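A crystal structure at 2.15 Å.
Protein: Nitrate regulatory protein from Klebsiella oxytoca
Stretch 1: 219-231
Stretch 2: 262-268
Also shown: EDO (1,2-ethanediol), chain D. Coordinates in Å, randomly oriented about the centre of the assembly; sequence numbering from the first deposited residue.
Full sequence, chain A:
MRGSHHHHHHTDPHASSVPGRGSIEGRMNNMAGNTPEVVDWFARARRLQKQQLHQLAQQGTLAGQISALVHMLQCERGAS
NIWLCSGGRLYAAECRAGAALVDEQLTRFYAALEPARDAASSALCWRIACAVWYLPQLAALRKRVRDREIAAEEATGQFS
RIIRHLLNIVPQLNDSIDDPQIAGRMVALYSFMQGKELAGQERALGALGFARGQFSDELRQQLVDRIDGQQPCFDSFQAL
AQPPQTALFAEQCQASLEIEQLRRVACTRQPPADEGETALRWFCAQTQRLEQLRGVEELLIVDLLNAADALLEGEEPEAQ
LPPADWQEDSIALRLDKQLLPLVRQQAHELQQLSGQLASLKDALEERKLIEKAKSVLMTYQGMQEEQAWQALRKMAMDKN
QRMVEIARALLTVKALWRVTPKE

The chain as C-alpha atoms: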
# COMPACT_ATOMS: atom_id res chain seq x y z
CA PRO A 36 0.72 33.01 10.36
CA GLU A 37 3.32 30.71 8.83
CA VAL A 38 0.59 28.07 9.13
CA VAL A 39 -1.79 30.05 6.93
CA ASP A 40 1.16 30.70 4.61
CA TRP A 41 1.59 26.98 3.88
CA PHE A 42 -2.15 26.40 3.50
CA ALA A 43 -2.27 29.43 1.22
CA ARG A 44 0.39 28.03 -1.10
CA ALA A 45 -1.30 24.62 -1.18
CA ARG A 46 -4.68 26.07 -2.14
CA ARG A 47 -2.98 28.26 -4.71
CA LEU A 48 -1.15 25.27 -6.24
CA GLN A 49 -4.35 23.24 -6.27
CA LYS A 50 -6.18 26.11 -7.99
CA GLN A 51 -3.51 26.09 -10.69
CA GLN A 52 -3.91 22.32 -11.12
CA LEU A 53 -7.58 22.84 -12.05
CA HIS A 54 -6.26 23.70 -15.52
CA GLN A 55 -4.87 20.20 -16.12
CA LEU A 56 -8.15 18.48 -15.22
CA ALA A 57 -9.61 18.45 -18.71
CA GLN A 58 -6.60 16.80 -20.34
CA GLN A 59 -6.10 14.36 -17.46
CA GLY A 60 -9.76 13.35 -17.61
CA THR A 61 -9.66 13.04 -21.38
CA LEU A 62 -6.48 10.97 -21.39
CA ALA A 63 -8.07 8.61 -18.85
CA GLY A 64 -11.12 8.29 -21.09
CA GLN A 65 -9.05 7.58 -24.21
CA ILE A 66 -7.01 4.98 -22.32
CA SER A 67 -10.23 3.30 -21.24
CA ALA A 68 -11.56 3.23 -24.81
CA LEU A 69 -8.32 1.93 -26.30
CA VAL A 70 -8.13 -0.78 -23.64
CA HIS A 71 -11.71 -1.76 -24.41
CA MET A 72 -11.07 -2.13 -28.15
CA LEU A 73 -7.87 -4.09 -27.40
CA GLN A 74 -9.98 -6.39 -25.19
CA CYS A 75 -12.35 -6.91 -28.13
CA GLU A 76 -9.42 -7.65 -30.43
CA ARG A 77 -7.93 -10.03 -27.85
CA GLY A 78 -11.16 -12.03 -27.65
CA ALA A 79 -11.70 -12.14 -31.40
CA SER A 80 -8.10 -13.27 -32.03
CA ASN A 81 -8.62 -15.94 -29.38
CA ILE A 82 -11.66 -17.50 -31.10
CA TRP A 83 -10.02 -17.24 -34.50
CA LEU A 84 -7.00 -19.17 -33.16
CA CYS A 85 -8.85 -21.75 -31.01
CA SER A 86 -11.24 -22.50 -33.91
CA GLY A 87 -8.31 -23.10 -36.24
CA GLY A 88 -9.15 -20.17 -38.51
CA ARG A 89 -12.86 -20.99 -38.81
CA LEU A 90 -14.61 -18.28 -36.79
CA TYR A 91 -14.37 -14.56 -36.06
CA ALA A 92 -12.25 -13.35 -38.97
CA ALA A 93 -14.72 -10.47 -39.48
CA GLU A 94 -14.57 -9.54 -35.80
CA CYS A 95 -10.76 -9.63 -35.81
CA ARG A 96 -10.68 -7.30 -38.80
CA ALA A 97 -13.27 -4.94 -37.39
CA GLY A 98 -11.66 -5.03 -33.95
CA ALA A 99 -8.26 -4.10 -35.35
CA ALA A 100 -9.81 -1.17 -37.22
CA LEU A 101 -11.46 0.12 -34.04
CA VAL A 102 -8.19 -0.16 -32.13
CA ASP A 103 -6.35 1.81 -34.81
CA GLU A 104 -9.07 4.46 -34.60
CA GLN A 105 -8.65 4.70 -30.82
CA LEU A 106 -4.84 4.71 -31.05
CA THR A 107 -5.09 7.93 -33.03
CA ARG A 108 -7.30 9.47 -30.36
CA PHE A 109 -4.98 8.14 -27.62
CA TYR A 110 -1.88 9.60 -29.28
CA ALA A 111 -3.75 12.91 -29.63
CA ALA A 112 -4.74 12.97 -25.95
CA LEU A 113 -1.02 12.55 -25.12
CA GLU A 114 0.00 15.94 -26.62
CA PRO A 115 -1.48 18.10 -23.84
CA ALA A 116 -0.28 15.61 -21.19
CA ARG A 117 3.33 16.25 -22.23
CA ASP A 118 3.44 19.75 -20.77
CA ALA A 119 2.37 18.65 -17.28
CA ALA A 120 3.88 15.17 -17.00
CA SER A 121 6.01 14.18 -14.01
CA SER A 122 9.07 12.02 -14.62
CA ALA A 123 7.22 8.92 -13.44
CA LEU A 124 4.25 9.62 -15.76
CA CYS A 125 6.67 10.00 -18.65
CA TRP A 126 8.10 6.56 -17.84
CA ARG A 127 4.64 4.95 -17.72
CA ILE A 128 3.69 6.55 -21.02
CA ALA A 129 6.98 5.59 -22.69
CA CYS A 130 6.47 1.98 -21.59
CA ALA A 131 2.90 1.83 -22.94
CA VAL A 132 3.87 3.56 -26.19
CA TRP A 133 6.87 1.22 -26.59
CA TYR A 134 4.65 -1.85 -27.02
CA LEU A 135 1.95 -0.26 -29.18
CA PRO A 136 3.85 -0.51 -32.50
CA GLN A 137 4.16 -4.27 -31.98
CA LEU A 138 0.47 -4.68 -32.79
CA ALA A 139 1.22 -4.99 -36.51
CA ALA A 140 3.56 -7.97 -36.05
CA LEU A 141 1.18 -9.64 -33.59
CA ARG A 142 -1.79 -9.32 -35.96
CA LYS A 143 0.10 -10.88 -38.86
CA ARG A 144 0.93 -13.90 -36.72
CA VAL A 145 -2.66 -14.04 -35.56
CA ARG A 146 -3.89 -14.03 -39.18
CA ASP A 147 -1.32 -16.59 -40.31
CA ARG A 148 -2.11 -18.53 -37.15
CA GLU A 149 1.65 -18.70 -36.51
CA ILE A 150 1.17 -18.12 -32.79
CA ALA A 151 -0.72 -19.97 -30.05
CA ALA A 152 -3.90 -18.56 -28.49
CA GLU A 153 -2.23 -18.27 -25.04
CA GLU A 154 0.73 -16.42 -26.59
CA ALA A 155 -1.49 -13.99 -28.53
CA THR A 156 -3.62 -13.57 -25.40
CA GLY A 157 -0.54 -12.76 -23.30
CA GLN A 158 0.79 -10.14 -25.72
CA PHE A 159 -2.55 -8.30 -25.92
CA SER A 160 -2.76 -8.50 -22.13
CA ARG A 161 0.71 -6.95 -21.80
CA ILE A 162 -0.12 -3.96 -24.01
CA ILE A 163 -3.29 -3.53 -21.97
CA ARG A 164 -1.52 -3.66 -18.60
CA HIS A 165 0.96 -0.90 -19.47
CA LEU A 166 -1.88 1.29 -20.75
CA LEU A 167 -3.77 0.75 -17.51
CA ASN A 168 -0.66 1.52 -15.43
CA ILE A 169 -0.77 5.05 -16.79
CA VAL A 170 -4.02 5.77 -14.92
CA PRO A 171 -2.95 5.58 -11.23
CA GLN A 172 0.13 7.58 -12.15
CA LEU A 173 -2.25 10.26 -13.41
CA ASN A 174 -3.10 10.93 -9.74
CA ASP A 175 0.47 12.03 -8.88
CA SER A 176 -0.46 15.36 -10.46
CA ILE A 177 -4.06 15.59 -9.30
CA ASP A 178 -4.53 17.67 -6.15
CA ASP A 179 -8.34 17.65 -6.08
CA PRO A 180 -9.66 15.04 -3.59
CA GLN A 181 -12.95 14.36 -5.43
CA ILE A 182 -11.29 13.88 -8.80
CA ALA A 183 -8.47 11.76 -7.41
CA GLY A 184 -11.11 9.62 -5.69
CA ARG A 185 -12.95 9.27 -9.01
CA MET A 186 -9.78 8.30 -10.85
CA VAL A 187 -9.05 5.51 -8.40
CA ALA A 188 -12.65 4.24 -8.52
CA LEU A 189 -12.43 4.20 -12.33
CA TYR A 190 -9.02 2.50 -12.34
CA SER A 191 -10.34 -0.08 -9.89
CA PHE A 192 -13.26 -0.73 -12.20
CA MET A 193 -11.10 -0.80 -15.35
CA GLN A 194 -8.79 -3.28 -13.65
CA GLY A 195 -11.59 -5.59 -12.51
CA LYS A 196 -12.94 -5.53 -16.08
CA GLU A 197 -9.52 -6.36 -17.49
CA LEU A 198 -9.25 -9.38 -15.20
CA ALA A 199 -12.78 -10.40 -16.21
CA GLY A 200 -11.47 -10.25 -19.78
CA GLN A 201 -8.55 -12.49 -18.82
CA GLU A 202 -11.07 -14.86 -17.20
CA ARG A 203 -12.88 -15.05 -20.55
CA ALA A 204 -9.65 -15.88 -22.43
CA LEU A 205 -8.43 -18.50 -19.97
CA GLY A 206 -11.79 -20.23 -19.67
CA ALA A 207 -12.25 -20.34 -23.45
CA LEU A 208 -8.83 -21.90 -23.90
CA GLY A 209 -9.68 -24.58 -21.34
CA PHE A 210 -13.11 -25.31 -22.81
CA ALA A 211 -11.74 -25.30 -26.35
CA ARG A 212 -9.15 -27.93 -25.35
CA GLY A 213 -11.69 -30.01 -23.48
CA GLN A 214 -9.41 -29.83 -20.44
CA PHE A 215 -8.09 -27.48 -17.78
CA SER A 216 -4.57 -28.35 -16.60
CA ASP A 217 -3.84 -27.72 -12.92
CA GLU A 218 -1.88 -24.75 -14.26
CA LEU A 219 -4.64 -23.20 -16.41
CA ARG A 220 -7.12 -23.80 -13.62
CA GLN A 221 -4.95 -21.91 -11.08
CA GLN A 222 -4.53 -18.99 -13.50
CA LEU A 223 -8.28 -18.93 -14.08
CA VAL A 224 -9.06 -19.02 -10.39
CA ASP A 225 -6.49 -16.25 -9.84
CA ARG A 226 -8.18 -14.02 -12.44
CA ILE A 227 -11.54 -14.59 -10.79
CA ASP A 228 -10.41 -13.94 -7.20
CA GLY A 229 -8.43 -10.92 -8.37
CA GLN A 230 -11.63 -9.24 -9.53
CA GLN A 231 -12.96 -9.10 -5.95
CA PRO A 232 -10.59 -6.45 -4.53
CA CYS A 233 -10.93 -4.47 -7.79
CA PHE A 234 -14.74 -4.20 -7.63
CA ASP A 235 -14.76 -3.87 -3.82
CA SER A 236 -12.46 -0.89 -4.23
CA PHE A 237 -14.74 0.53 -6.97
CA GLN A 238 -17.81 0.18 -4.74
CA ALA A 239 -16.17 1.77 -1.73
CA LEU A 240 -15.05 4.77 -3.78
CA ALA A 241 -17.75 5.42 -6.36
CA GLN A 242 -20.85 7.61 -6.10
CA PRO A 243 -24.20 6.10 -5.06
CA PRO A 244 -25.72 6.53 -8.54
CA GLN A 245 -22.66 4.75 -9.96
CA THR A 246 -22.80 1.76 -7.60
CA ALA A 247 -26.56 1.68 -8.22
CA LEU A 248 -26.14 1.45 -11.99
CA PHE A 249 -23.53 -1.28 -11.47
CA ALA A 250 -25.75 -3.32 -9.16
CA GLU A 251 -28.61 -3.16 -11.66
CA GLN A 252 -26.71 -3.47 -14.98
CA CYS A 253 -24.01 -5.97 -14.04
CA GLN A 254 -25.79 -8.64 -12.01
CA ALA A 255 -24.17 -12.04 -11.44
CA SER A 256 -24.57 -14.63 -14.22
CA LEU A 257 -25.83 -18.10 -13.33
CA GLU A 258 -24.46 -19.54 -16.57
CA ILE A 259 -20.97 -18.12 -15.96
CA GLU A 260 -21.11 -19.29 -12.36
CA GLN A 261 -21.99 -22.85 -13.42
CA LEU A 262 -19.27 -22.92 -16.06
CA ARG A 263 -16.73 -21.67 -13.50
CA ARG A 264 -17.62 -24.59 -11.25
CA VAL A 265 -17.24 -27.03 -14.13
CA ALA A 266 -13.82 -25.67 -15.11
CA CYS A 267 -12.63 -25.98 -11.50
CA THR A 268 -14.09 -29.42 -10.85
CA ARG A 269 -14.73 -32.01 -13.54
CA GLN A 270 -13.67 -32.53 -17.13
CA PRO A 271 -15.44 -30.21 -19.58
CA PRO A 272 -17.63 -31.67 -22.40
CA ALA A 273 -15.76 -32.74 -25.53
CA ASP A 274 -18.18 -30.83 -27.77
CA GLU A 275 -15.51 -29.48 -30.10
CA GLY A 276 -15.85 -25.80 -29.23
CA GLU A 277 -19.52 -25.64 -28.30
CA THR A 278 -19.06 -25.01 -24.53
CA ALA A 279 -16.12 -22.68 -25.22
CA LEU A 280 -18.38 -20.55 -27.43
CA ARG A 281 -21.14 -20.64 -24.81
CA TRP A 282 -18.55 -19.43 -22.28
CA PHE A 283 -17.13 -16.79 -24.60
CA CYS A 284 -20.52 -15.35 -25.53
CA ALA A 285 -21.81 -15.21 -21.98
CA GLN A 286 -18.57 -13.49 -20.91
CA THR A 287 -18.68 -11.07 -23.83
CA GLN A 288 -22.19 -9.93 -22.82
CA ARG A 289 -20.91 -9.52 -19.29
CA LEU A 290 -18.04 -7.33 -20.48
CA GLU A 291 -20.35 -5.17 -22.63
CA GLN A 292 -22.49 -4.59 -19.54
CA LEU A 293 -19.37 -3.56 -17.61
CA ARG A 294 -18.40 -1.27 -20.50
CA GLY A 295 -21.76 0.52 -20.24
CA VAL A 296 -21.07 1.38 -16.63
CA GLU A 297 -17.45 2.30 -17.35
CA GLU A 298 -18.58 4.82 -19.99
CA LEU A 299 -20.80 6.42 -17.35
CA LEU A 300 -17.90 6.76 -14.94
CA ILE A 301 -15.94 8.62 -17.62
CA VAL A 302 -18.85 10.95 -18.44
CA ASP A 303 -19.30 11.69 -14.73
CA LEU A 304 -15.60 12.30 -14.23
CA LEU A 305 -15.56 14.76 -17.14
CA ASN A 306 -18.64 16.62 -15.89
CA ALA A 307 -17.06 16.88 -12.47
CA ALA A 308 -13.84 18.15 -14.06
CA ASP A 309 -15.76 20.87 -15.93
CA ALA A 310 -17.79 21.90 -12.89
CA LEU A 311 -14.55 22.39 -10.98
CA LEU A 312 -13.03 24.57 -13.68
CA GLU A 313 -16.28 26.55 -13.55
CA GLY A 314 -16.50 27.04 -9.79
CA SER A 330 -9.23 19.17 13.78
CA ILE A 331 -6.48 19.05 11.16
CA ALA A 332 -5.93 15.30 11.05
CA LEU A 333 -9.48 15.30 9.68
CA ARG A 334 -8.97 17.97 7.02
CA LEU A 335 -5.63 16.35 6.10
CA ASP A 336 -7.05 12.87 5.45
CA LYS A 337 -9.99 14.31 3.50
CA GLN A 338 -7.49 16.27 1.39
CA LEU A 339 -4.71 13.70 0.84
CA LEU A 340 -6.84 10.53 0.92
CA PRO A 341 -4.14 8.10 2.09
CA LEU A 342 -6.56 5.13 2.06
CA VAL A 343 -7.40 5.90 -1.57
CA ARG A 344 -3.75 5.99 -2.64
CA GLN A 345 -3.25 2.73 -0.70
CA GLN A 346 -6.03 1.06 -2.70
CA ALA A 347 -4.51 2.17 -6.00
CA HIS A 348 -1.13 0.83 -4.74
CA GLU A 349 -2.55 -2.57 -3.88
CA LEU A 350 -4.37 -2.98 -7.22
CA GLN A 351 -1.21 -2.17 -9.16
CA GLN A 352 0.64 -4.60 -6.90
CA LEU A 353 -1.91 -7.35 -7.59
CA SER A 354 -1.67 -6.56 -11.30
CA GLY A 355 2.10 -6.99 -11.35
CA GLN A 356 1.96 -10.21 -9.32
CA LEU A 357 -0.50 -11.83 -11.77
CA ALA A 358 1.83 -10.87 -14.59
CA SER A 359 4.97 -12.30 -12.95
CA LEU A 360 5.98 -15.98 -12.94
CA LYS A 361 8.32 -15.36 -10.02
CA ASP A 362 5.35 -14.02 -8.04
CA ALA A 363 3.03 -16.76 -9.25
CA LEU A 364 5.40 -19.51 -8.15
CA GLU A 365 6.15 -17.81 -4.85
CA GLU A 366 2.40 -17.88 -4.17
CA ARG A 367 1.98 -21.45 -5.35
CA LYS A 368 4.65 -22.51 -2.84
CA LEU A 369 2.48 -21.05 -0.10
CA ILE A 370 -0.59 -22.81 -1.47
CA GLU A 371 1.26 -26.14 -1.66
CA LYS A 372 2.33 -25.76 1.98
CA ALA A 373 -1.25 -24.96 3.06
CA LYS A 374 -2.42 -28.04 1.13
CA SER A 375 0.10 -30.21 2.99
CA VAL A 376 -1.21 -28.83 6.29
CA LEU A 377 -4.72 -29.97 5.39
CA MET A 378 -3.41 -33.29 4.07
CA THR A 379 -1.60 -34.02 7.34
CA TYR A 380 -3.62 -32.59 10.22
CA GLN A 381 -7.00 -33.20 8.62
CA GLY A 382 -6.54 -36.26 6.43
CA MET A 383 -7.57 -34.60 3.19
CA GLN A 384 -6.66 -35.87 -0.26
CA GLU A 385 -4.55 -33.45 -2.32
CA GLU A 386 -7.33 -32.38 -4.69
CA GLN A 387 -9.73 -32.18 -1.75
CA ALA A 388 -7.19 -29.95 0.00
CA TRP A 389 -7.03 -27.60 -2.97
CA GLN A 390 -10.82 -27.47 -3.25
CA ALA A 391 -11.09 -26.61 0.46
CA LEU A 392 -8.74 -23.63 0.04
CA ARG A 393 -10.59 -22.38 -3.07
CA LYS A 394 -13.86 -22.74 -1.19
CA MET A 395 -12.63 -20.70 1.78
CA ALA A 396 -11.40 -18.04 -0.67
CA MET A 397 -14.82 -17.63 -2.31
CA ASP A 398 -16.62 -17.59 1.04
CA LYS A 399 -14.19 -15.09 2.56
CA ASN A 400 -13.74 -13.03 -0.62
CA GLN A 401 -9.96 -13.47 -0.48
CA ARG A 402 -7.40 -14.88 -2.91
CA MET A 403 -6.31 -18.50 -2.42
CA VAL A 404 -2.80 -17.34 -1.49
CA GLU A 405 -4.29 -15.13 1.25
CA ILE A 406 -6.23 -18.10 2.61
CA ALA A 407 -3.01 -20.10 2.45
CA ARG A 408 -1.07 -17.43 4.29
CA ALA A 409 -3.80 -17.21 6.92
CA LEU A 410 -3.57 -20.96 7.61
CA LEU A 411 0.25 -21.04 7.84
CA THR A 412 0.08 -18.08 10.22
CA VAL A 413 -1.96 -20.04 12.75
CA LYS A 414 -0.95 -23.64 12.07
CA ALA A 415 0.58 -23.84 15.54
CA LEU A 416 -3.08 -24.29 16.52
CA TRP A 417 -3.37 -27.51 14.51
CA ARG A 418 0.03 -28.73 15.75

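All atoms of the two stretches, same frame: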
# COMPACT_ATOMS: atom_id res chain seq x y z
N LEU A 219 -3.61 -24.07 -15.83
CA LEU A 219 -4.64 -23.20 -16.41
C LEU A 219 -5.73 -22.93 -15.39
O LEU A 219 -6.19 -21.79 -15.23
CB LEU A 219 -5.23 -23.83 -17.68
CG LEU A 219 -6.23 -22.99 -18.47
CD1 LEU A 219 -5.61 -21.67 -18.90
CD2 LEU A 219 -6.77 -23.76 -19.69
N ARG A 220 -6.14 -23.96 -14.67
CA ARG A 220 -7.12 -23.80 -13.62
C ARG A 220 -6.68 -22.81 -12.52
O ARG A 220 -7.50 -22.03 -12.01
CB ARG A 220 -7.49 -25.17 -13.01
CG ARG A 220 -8.41 -25.04 -11.80
CD ARG A 220 -8.85 -26.39 -11.26
NE ARG A 220 -7.80 -27.06 -10.52
CZ ARG A 220 -7.96 -28.20 -9.86
NH1 ARG A 220 -9.15 -28.80 -9.86
NH2 ARG A 220 -6.94 -28.75 -9.20
N GLN A 221 -5.41 -22.84 -12.12
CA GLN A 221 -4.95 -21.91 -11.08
C GLN A 221 -4.98 -20.48 -11.63
O GLN A 221 -5.46 -19.56 -10.97
CB GLN A 221 -3.56 -22.29 -10.54
CG GLN A 221 -3.15 -21.51 -9.28
CD GLN A 221 -4.03 -21.79 -8.07
OE1 GLN A 221 -4.17 -22.93 -7.62
NE2 GLN A 221 -4.62 -20.74 -7.51
N GLN A 222 -4.51 -20.30 -12.86
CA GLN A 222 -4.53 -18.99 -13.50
C GLN A 222 -5.96 -18.46 -13.63
O GLN A 222 -6.21 -17.27 -13.47
CB GLN A 222 -3.88 -19.07 -14.89
CG GLN A 222 -2.40 -19.43 -14.88
CD GLN A 222 -1.82 -19.49 -16.29
OE1 GLN A 222 -2.49 -19.12 -17.26
NE2 GLN A 222 -0.59 -19.96 -16.42
N LEU A 223 -6.90 -19.35 -13.92
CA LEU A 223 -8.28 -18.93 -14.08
C LEU A 223 -8.81 -18.47 -12.73
O LEU A 223 -9.33 -17.37 -12.59
CB LEU A 223 -9.14 -20.07 -14.64
CG LEU A 223 -10.65 -19.82 -14.70
CD1 LEU A 223 -10.96 -18.65 -15.65
CD2 LEU A 223 -11.36 -21.09 -15.14
N VAL A 224 -8.69 -19.35 -11.74
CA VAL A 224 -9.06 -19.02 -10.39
C VAL A 224 -8.45 -17.68 -9.94
O VAL A 224 -9.12 -16.89 -9.28
CB VAL A 224 -8.61 -20.14 -9.43
CG1 VAL A 224 -8.65 -19.67 -7.98
CG2 VAL A 224 -9.47 -21.38 -9.64
N ASP A 225 -7.19 -17.46 -10.29
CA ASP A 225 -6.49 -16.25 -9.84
C ASP A 225 -7.11 -15.00 -10.48
O ASP A 225 -7.17 -13.95 -9.87
CB ASP A 225 -4.99 -16.32 -10.16
CG ASP A 225 -4.25 -17.42 -9.39
OD1 ASP A 225 -4.70 -17.85 -8.30
OD2 ASP A 225 -3.19 -17.86 -9.91
N ARG A 226 -7.54 -15.13 -11.73
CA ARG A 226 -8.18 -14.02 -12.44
C ARG A 226 -9.53 -13.73 -11.82
O ARG A 226 -9.93 -12.57 -11.69
CB ARG A 226 -8.35 -14.34 -13.92
CG ARG A 226 -7.04 -14.58 -14.67
CD ARG A 226 -5.99 -13.60 -14.22
NE ARG A 226 -4.73 -13.70 -14.95
CZ ARG A 226 -3.77 -14.58 -14.69
NH1 ARG A 226 -3.92 -15.49 -13.73
NH2 ARG A 226 -2.65 -14.56 -15.40
N ILE A 227 -10.22 -14.78 -11.39
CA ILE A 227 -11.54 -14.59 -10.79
C ILE A 227 -11.46 -13.97 -9.38
O ILE A 227 -12.16 -13.01 -9.09
CB ILE A 227 -12.34 -15.91 -10.75
CG1 ILE A 227 -12.65 -16.37 -12.18
CG2 ILE A 227 -13.63 -15.73 -9.92
CD1 ILE A 227 -12.86 -17.89 -12.32
N ASP A 228 -10.60 -14.51 -8.53
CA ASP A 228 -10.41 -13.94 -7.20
C ASP A 228 -9.86 -12.52 -7.26
O ASP A 228 -10.21 -11.69 -6.43
CB ASP A 228 -9.45 -14.81 -6.38
CG ASP A 228 -10.03 -16.18 -6.07
OD1 ASP A 228 -11.27 -16.32 -6.09
OD2 ASP A 228 -9.23 -17.10 -5.79
N GLY A 229 -9.01 -12.24 -8.24
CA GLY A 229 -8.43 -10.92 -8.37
C GLY A 229 -9.44 -9.82 -8.62
O GLY A 229 -9.24 -8.66 -8.24
N GLN A 230 -10.55 -10.18 -9.26
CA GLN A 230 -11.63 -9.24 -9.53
C GLN A 230 -12.23 -8.66 -8.24
O GLN A 230 -12.59 -7.48 -8.20
CB GLN A 230 -12.71 -9.92 -10.36
CG GLN A 230 -12.27 -10.23 -11.78
CD GLN A 230 -13.15 -11.26 -12.46
OE1 GLN A 230 -14.36 -11.27 -12.26
NE2 GLN A 230 -12.54 -12.11 -13.28
N GLN A 231 -12.32 -9.50 -7.21
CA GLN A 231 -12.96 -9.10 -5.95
C GLN A 231 -12.43 -7.78 -5.37
O GLN A 231 -13.19 -6.84 -5.17
CB GLN A 231 -12.85 -10.21 -4.89
CG GLN A 231 -13.96 -11.24 -4.95
CD GLN A 231 -15.28 -10.75 -4.38
OE1 GLN A 231 -15.26 -9.60 -3.70
NE2 GLN A 231 -16.32 -11.40 -4.56
N LEU A 262 -20.43 -22.57 -15.24
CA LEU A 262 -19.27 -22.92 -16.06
C LEU A 262 -17.96 -22.77 -15.26
O LEU A 262 -17.02 -23.53 -15.47
CB LEU A 262 -19.25 -22.10 -17.35
CG LEU A 262 -20.37 -22.48 -18.35
CD1 LEU A 262 -20.45 -21.52 -19.54
CD2 LEU A 262 -20.17 -23.90 -18.82
N ARG A 263 -17.91 -21.82 -14.34
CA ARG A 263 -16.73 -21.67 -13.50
C ARG A 263 -16.55 -22.93 -12.66
O ARG A 263 -15.45 -23.48 -12.55
CB ARG A 263 -16.84 -20.45 -12.59
CG ARG A 263 -16.63 -19.10 -13.27
CD ARG A 263 -16.93 -18.00 -12.24
NE ARG A 263 -16.56 -16.66 -12.69
CZ ARG A 263 -16.76 -15.56 -11.97
NH1 ARG A 263 -17.34 -15.64 -10.78
NH2 ARG A 263 -16.40 -14.37 -12.45
N ARG A 264 -17.65 -23.40 -12.09
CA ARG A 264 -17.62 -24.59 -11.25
C ARG A 264 -17.19 -25.82 -12.03
O ARG A 264 -16.43 -26.65 -11.53
CB ARG A 264 -18.97 -24.82 -10.57
CG ARG A 264 -18.98 -26.08 -9.74
CD ARG A 264 -20.24 -26.23 -8.91
NE ARG A 264 -20.42 -27.62 -8.51
CZ ARG A 264 -19.63 -28.26 -7.65
NH1 ARG A 264 -18.59 -27.64 -7.11
NH2 ARG A 264 -19.87 -29.53 -7.35
N VAL A 265 -17.66 -25.93 -13.27
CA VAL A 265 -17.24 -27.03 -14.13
C VAL A 265 -15.72 -26.99 -14.38
O VAL A 265 -15.02 -27.98 -14.20
CB VAL A 265 -17.99 -27.02 -15.50
CG1 VAL A 265 -17.34 -27.99 -16.47
CG2 VAL A 265 -19.47 -27.36 -15.30
N ALA A 266 -15.23 -25.83 -14.81
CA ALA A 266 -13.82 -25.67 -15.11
C ALA A 266 -12.94 -26.02 -13.90
O ALA A 266 -11.84 -26.56 -14.06
CB ALA A 266 -13.53 -24.25 -15.59
N CYS A 267 -13.43 -25.73 -12.70
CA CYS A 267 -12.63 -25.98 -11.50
C CYS A 267 -12.77 -27.39 -10.95
O CYS A 267 -11.95 -27.83 -10.14
CB CYS A 267 -12.95 -24.95 -10.41
SG CYS A 267 -12.30 -23.31 -10.80
N THR A 268 -13.80 -28.10 -11.38
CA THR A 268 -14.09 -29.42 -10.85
C THR A 268 -13.80 -30.53 -11.85
O THR A 268 -12.70 -31.08 -11.90
CB THR A 268 -15.56 -29.53 -10.40
OG1 THR A 268 -15.83 -28.52 -9.43
CG2 THR A 268 -15.83 -30.90 -9.80
C1 EDO D . -8.70 -30.87 -12.75
O1 EDO D . -9.88 -30.21 -13.24
C2 EDO D . -7.62 -29.84 -12.45
O2 EDO D . -7.03 -29.35 -13.66

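Two helical segments pack here with their axes 10.6 Å apart at closest approach and their N-to-C directions 147° apart, so they run roughly antiparallel. The backbones come nearest at Arg220 and Cys267, whose CA atoms are 6.3 Å apart.

One hydrogen bond joins the stretches. Arg220 NH1 donates to Cys267 O at 3.0 Å. The carbonyl lies at the guanidinium edge, near its plane, where the N-H groups point. Cys267 is the last helical residue, and its carbonyl meets a side chain rather than a further helical turn.

The apolar contacts are small. Leu223 CD2 lies 3.9 Å from Ala266 CB, and Val224 CG2 lies 3.6 Å from Cys267 SG.

Arg263 makes a different kind of contact. Its CA-to-CB bond points sideways, but the extended side chain brings its end nearer to the first helix. Ile227 CG2 sits over one face of the guanidinium, 3.7 Å from Arg263 CZ. This is packing against the flat face, which leaves the N-H edge free for polar partners elsewhere in the structure.

A 1,2-ethanediol, probably from the crystallisation liquor, borders the contact. Its C2 lies over one face of the Arg220 guanidinium, 3.1 Å from Arg220 CZ. Its O1 donates a hydrogen bond to Thr268 O at 3.2 Å.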